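Local coordinates for parvulin 42 (Trypanosoma brucei brucei, PDB 6GMP), which probably catalyses the cis-trans isomerisation of peptidyl-prolyl bonds through its C-terminal PPIC-type (parvulin) domain, the part described here, at residues E5-Y9 with A97-K101; H10-K14 with F69-S74. One frame throughout, in Å; residues are numbered along the deposited sequence.

Contact 1 (E5-Y9 with A97-K101); sequences ERHFY and AFSLK
The type I turn from Ala-97 to Leu-100, which follows helix 91-97, is laid against the first strand of the parvulin sheet through Phe-8 and Arg-6. Phe-8 meets Phe-98 in a T-shaped stack: the edge of Phe-8 is turned to a face of Phe-98, with ring centroids 5.3 Å apart and planes at 71°. The same Phe-8 ring carries a CH-pi contact over one face, where the CB of Ala-97 sits 4.0 Å from the ring centroid, offset toward the rim. The side chain of Leu-100 touches the Phe-8 ring more loosely, CD1 lying 4.3 Å from CE1. Arg-6 passes obliquely across Phe-98 with its chain extended from CG to NE (chi2 175°), and its CD lies 4.0 Å from Phe-98 CD1. At the end of that reach NH1 makes a weak, bent hydrogen bond of 3.2 Å to Phe-98 O (125° at the hydrogen). A water accepts from Arg-6 NH1 and donates to both Ala-97 O and Leu-100 O, so it bridges strand and turn; Leu-100 O has a further partner in Arg-120. Ile-118 also touches Phe-8 and Leu-100, where the end of helix 91-97 and its turn pack on the antiparallel sheet of the parvulin fold.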
loop_
_atom_site.group_PDB
_atom_site.type_symbol
_atom_site.label_atom_id
_atom_site.label_comp_id
_atom_site.label_asym_id
_atom_site.label_seq_id
_atom_site.Cartn_x
_atom_site.Cartn_y
_atom_site.Cartn_z
ATOM N N GLU A 5 10.267 -10.225 12.931
ATOM C CA GLU A 5 8.988 -9.518 12.938
ATOM C C GLU A 5 9.182 -8.011 12.784
ATOM O O GLU A 5 9.859 -7.388 13.604
ATOM C CB GLU A 5 8.237 -9.777 14.247
ATOM C CG GLU A 5 7.028 -10.680 14.108
ATOM C CD GLU A 5 6.210 -10.770 15.384
ATOM O OE1 GLU A 5 6.357 -9.892 16.262
ATOM O OE2 GLU A 5 5.416 -11.724 15.510
ATOM N N ARG A 6 8.581 -7.438 11.745
ATOM C CA ARG A 6 8.563 -5.989 11.573
ATOM C C ARG A 6 7.140 -5.522 11.334
ATOM O O ARG A 6 6.309 -6.252 10.791
ATOM C CB ARG A 6 9.477 -5.553 10.427
ATOM C CG ARG A 6 10.945 -5.648 10.773
ATOM C CD ARG A 6 11.845 -5.322 9.595
ATOM N NE ARG A 6 13.227 -5.686 9.893
ATOM C CZ ARG A 6 14.209 -5.724 9.002
ATOM N NH1 ARG A 6 13.982 -5.420 7.734
ATOM N NH2 ARG A 6 15.426 -6.075 9.383
ATOM N N HIS A 7 6.873 -4.295 11.762
ATOM C CA HIS A 7 5.542 -3.716 11.715
ATOM C C HIS A 7 5.386 -2.868 10.459
ATOM O O HIS A 7 6.125 -1.894 10.265
ATOM C CB HIS A 7 5.340 -2.855 12.960
ATOM C CG HIS A 7 3.945 -2.351 13.133
ATOM N ND1 HIS A 7 3.584 -1.512 14.167
ATOM C CD2 HIS A 7 2.819 -2.577 12.418
ATOM C CE1 HIS A 7 2.296 -1.231 14.071
ATOM N NE2 HIS A 7 1.807 -1.873 13.025
ATOM N N PHE A 8 4.429 -3.242 9.611
ATOM C CA PHE A 8 4.168 -2.527 8.373
ATOM C C PHE A 8 2.753 -1.985 8.297
ATOM O O PHE A 8 1.833 -2.529 8.918
ATOM C CB PHE A 8 4.403 -3.436 7.165
ATOM C CG PHE A 8 5.799 -3.966 7.069
ATOM C CD1 PHE A 8 6.834 -3.180 6.588
ATOM C CD2 PHE A 8 6.065 -5.270 7.444
ATOM C CE1 PHE A 8 8.118 -3.693 6.487
ATOM C CE2 PHE A 8 7.344 -5.790 7.353
ATOM C CZ PHE A 8 8.375 -4.998 6.876
ATOM N N TYR A 9 2.613 -0.907 7.528
ATOM C CA TYR A 9 1.331 -0.449 7.004
ATOM C C TYR A 9 1.436 -0.485 5.485
ATOM O O TYR A 9 2.537 -0.508 4.939
ATOM C CB TYR A 9 1.043 1.001 7.403
ATOM C CG TYR A 9 0.516 1.224 8.796
ATOM C CD1 TYR A 9 1.227 0.810 9.913
ATOM C CD2 TYR A 9 -0.701 1.876 8.994
ATOM C CE1 TYR A 9 0.739 1.032 11.185
ATOM C CE2 TYR A 9 -1.194 2.097 10.261
ATOM C CZ TYR A 9 -0.474 1.673 11.352
ATOM O OH TYR A 9 -0.974 1.900 12.612
ATOM N N ALA A 97 9.379 -5.080 1.355
ATOM C CA ALA A 97 9.038 -4.741 2.732
ATOM C C ALA A 97 10.251 -4.866 3.653
ATOM O O ALA A 97 10.517 -3.976 4.455
ATOM C CB ALA A 97 7.907 -5.617 3.231
ATOM N N PHE A 98 10.988 -5.962 3.527
ATOM C CA PHE A 98 12.116 -6.222 4.423
ATOM C C PHE A 98 13.415 -5.530 3.979
ATOM O O PHE A 98 14.463 -5.697 4.594
ATOM C CB PHE A 98 12.258 -7.730 4.660
ATOM C CG PHE A 98 11.199 -8.260 5.564
ATOM C CD1 PHE A 98 11.408 -8.320 6.930
ATOM C CD2 PHE A 98 9.962 -8.635 5.062
ATOM C CE1 PHE A 98 10.403 -8.770 7.776
ATOM C CE2 PHE A 98 8.966 -9.076 5.900
ATOM C CZ PHE A 98 9.186 -9.150 7.255
ATOM N N SER A 99 13.306 -4.705 2.939
ATOM C CA SER A 99 14.402 -3.845 2.512
ATOM C C SER A 99 14.267 -2.447 3.116
ATOM O O SER A 99 15.210 -1.659 3.083
ATOM C CB SER A 99 14.428 -3.728 0.987
ATOM O OG SER A 99 13.469 -2.786 0.528
ATOM N N LEU A 100 13.094 -2.133 3.659
ATOM C CA LEU A 100 12.849 -0.805 4.204
ATOM C C LEU A 100 13.557 -0.571 5.533
ATOM O O LEU A 100 13.631 -1.460 6.381
ATOM C CB LEU A 100 11.352 -0.578 4.402
ATOM C CG LEU A 100 10.480 -0.653 3.155
ATOM C CD1 LEU A 100 8.994 -0.654 3.552
ATOM C CD2 LEU A 100 10.781 0.492 2.205
ATOM N N LYS A 101 14.059 0.647 5.706
ATOM C CA LYS A 101 14.515 1.110 7.004
ATOM C C LYS A 101 13.323 1.702 7.759
ATOM O O LYS A 101 12.277 1.968 7.166
ATOM C CB LYS A 101 15.637 2.138 6.827
ATOM C CG LYS A 101 16.752 1.635 5.908
ATOM C CD LYS A 101 17.980 2.528 5.929
ATOM C CE LYS A 101 17.733 3.857 5.231
ATOM N NZ LYS A 101 17.567 3.724 3.748
HETATM O O HOH W 1 12.070 -3.661 6.653
#

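Contact 2 (H10-K14 with F69-S74); sequences HVLVK and FSECGS
Backbone and side-chain hydrogen bonds first bind Leu-12 and Lys-14 to Ser-70 and Glu-71. Ser-70 points its OG away from its own nitrogen (chi1 -172°), which brings it to the strand, where it accepts the N-H of Leu-12 at 3.1 Å, nearly straight at 168°; the N-H of Cys-72 makes a weak bond to the same oxygen. Glu-71 N donates in the carbonyl plane to Leu-12 O, 2.8 Å away. The Glu-71 carboxylate reaches two residues further along the chain, OE1 accepting the N-H of Lys-14 at 2.8 Å almost along the C-O axis. OE1 also forms a salt bridge with Arg-35, whereas Lys-14 NZ is held by the carbonyls of Ser-22 and Arg-20. A water joins His-10 O, to which it donates, with Ser-70 OG and Ser-74 OG.

Sulfur and ring contacts gather about His-10, whose ND1 is hydrogen-bonded to His-116. Two histidines on neighbouring strands with a cysteine beside them match the active-site region of Pin1-like parvulins, and the arrangement here is consistent with that site. Cys-72 SG lies at the edge of the His-10 ring, 3.3 Å from NE2, and accepts the N-H of Ser-74. Ser-74 OG is also at that edge, in the ring plane.

Among the apolar contacts, Leu-12 CB rests 3.7 Å from Cys-72 CB and Val-11 CG1 lies 4.5 Å from Phe-69 CB.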
loop_
_atom_site.group_PDB
_atom_site.type_symbol
_atom_site.label_atom_id
_atom_site.label_comp_id
_atom_site.label_asym_id
_atom_site.label_seq_id
_atom_site.Cartn_x
_atom_site.Cartn_y
_atom_site.Cartn_z
ATOM N N HIS A 10 0.305 -0.470 4.789
ATOM C CA HIS A 10 0.371 -0.280 3.339
ATOM C C HIS A 10 -0.806 0.506 2.784
ATOM O O HIS A 10 -1.845 0.652 3.432
ATOM C CB HIS A 10 0.595 -1.606 2.576
ATOM C CG HIS A 10 -0.633 -2.441 2.373
ATOM N ND1 HIS A 10 -0.714 -3.390 1.380
ATOM C CD2 HIS A 10 -1.815 -2.489 3.033
ATOM C CE1 HIS A 10 -1.891 -3.983 1.427
ATOM N NE2 HIS A 10 -2.580 -3.458 2.420
ATOM N N VAL A 11 -0.575 1.062 1.600
ATOM C CA VAL A 11 -1.616 1.567 0.724
ATOM C C VAL A 11 -1.717 0.578 -0.423
ATOM O O VAL A 11 -0.690 0.173 -0.985
ATOM C CB VAL A 11 -1.221 2.923 0.106
ATOM C CG1 VAL A 11 -2.225 3.357 -0.964
ATOM C CG2 VAL A 11 -1.116 3.988 1.162
ATOM N N LEU A 12 -2.943 0.211 -0.789
ATOM C CA LEU A 12 -3.181 -0.684 -1.923
ATOM C C LEU A 12 -4.026 0.015 -2.980
ATOM O O LEU A 12 -5.112 0.499 -2.690
ATOM C CB LEU A 12 -3.891 -1.966 -1.476
ATOM C CG LEU A 12 -4.113 -3.007 -2.570
ATOM C CD1 LEU A 12 -2.813 -3.601 -3.072
ATOM C CD2 LEU A 12 -5.016 -4.123 -2.067
ATOM N N VAL A 13 -3.500 0.050 -4.197
ATOM C CA VAL A 13 -4.211 0.566 -5.353
ATOM C C VAL A 13 -4.502 -0.630 -6.249
ATOM O O VAL A 13 -3.589 -1.267 -6.766
ATOM C CB VAL A 13 -3.366 1.627 -6.093
ATOM C CG1 VAL A 13 -4.088 2.133 -7.326
ATOM C CG2 VAL A 13 -3.050 2.787 -5.157
ATOM N N LYS A 14 -5.775 -0.942 -6.428
ATOM C CA LYS A 14 -6.179 -2.108 -7.193
ATOM C C LYS A 14 -6.266 -1.767 -8.665
ATOM O O LYS A 14 -6.178 -0.605 -9.070
ATOM C CB LYS A 14 -7.518 -2.632 -6.668
ATOM C CG LYS A 14 -7.418 -3.204 -5.278
ATOM C CD LYS A 14 -8.719 -3.842 -4.830
ATOM C CE LYS A 14 -8.582 -4.411 -3.438
ATOM N NZ LYS A 14 -9.659 -5.399 -3.146
ATOM N N PHE A 69 -6.492 7.127 -0.412
ATOM C CA PHE A 69 -6.269 6.332 -1.620
ATOM C C PHE A 69 -6.350 4.812 -1.472
ATOM O O PHE A 69 -6.567 4.137 -2.471
ATOM C CB PHE A 69 -4.915 6.664 -2.267
ATOM C CG PHE A 69 -4.802 8.077 -2.769
ATOM C CD1 PHE A 69 -5.428 8.467 -3.952
ATOM C CD2 PHE A 69 -4.048 9.014 -2.081
ATOM C CE1 PHE A 69 -5.313 9.762 -4.418
ATOM C CE2 PHE A 69 -3.929 10.310 -2.546
ATOM C CZ PHE A 69 -4.562 10.686 -3.716
ATOM N N SER A 70 -6.157 4.254 -0.278
ATOM C CA SER A 70 -6.079 2.796 -0.196
ATOM C C SER A 70 -7.431 2.152 -0.459
ATOM O O SER A 70 -8.478 2.653 -0.042
ATOM C CB SER A 70 -5.539 2.312 1.139
ATOM O OG SER A 70 -5.336 0.902 1.032
ATOM N N GLU A 71 -7.386 1.017 -1.139
ATOM C CA GLU A 71 -8.568 0.249 -1.501
ATOM C C GLU A 71 -8.579 -1.116 -0.796
ATOM O O GLU A 71 -9.415 -1.958 -1.081
ATOM C CB GLU A 71 -8.633 0.116 -3.028
ATOM C CG GLU A 71 -8.904 1.468 -3.663
ATOM C CD GLU A 71 -8.628 1.543 -5.144
ATOM O OE1 GLU A 71 -8.028 0.621 -5.743
ATOM O OE2 GLU A 71 -9.009 2.576 -5.734
ATOM N N CYS A 72 -7.646 -1.291 0.138
ATOM C CA CYS A 72 -7.548 -2.510 0.930
ATOM C C CYS A 72 -8.437 -2.435 2.160
ATOM O O CYS A 72 -8.639 -1.357 2.722
ATOM C CB CYS A 72 -6.098 -2.714 1.371
ATOM S SG CYS A 72 -5.815 -4.179 2.381
ATOM N N GLY A 73 -8.940 -3.578 2.601
ATOM C CA GLY A 73 -9.722 -3.634 3.819
ATOM C C GLY A 73 -8.948 -3.148 5.028
ATOM O O GLY A 73 -9.559 -2.684 6.003
ATOM N N SER A 74 -7.624 -3.239 4.977
ATOM C CA SER A 74 -6.792 -2.750 6.078
ATOM C C SER A 74 -6.980 -1.255 6.317
ATOM O O SER A 74 -6.595 -0.740 7.368
ATOM C CB SER A 74 -5.318 -3.038 5.825
ATOM O OG SER A 74 -4.856 -2.383 4.666
HETATM O O HOH W 2 -4.584 0.178 3.441
#

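From the N terminus the chain enters strand 6-13 and uses it for both contacts, first its opening half in contact 1 and then, without a break, its second half in contact 2. After helices 37-49 and 59-69 the chain returns at 69-74, where contact 2 closes a loop over 54 intervening residues. It then adds strand 80-84 at the sheet edge and runs through helix 91-97 to the turn at 97-101, closing the larger loop of contact 1, within which contact 2 is nested. The centres of the two contacts lie about 17 Å apart, and the one strand meets the end of helix 59-69 with its second half and the end of helix 91-97 with its first.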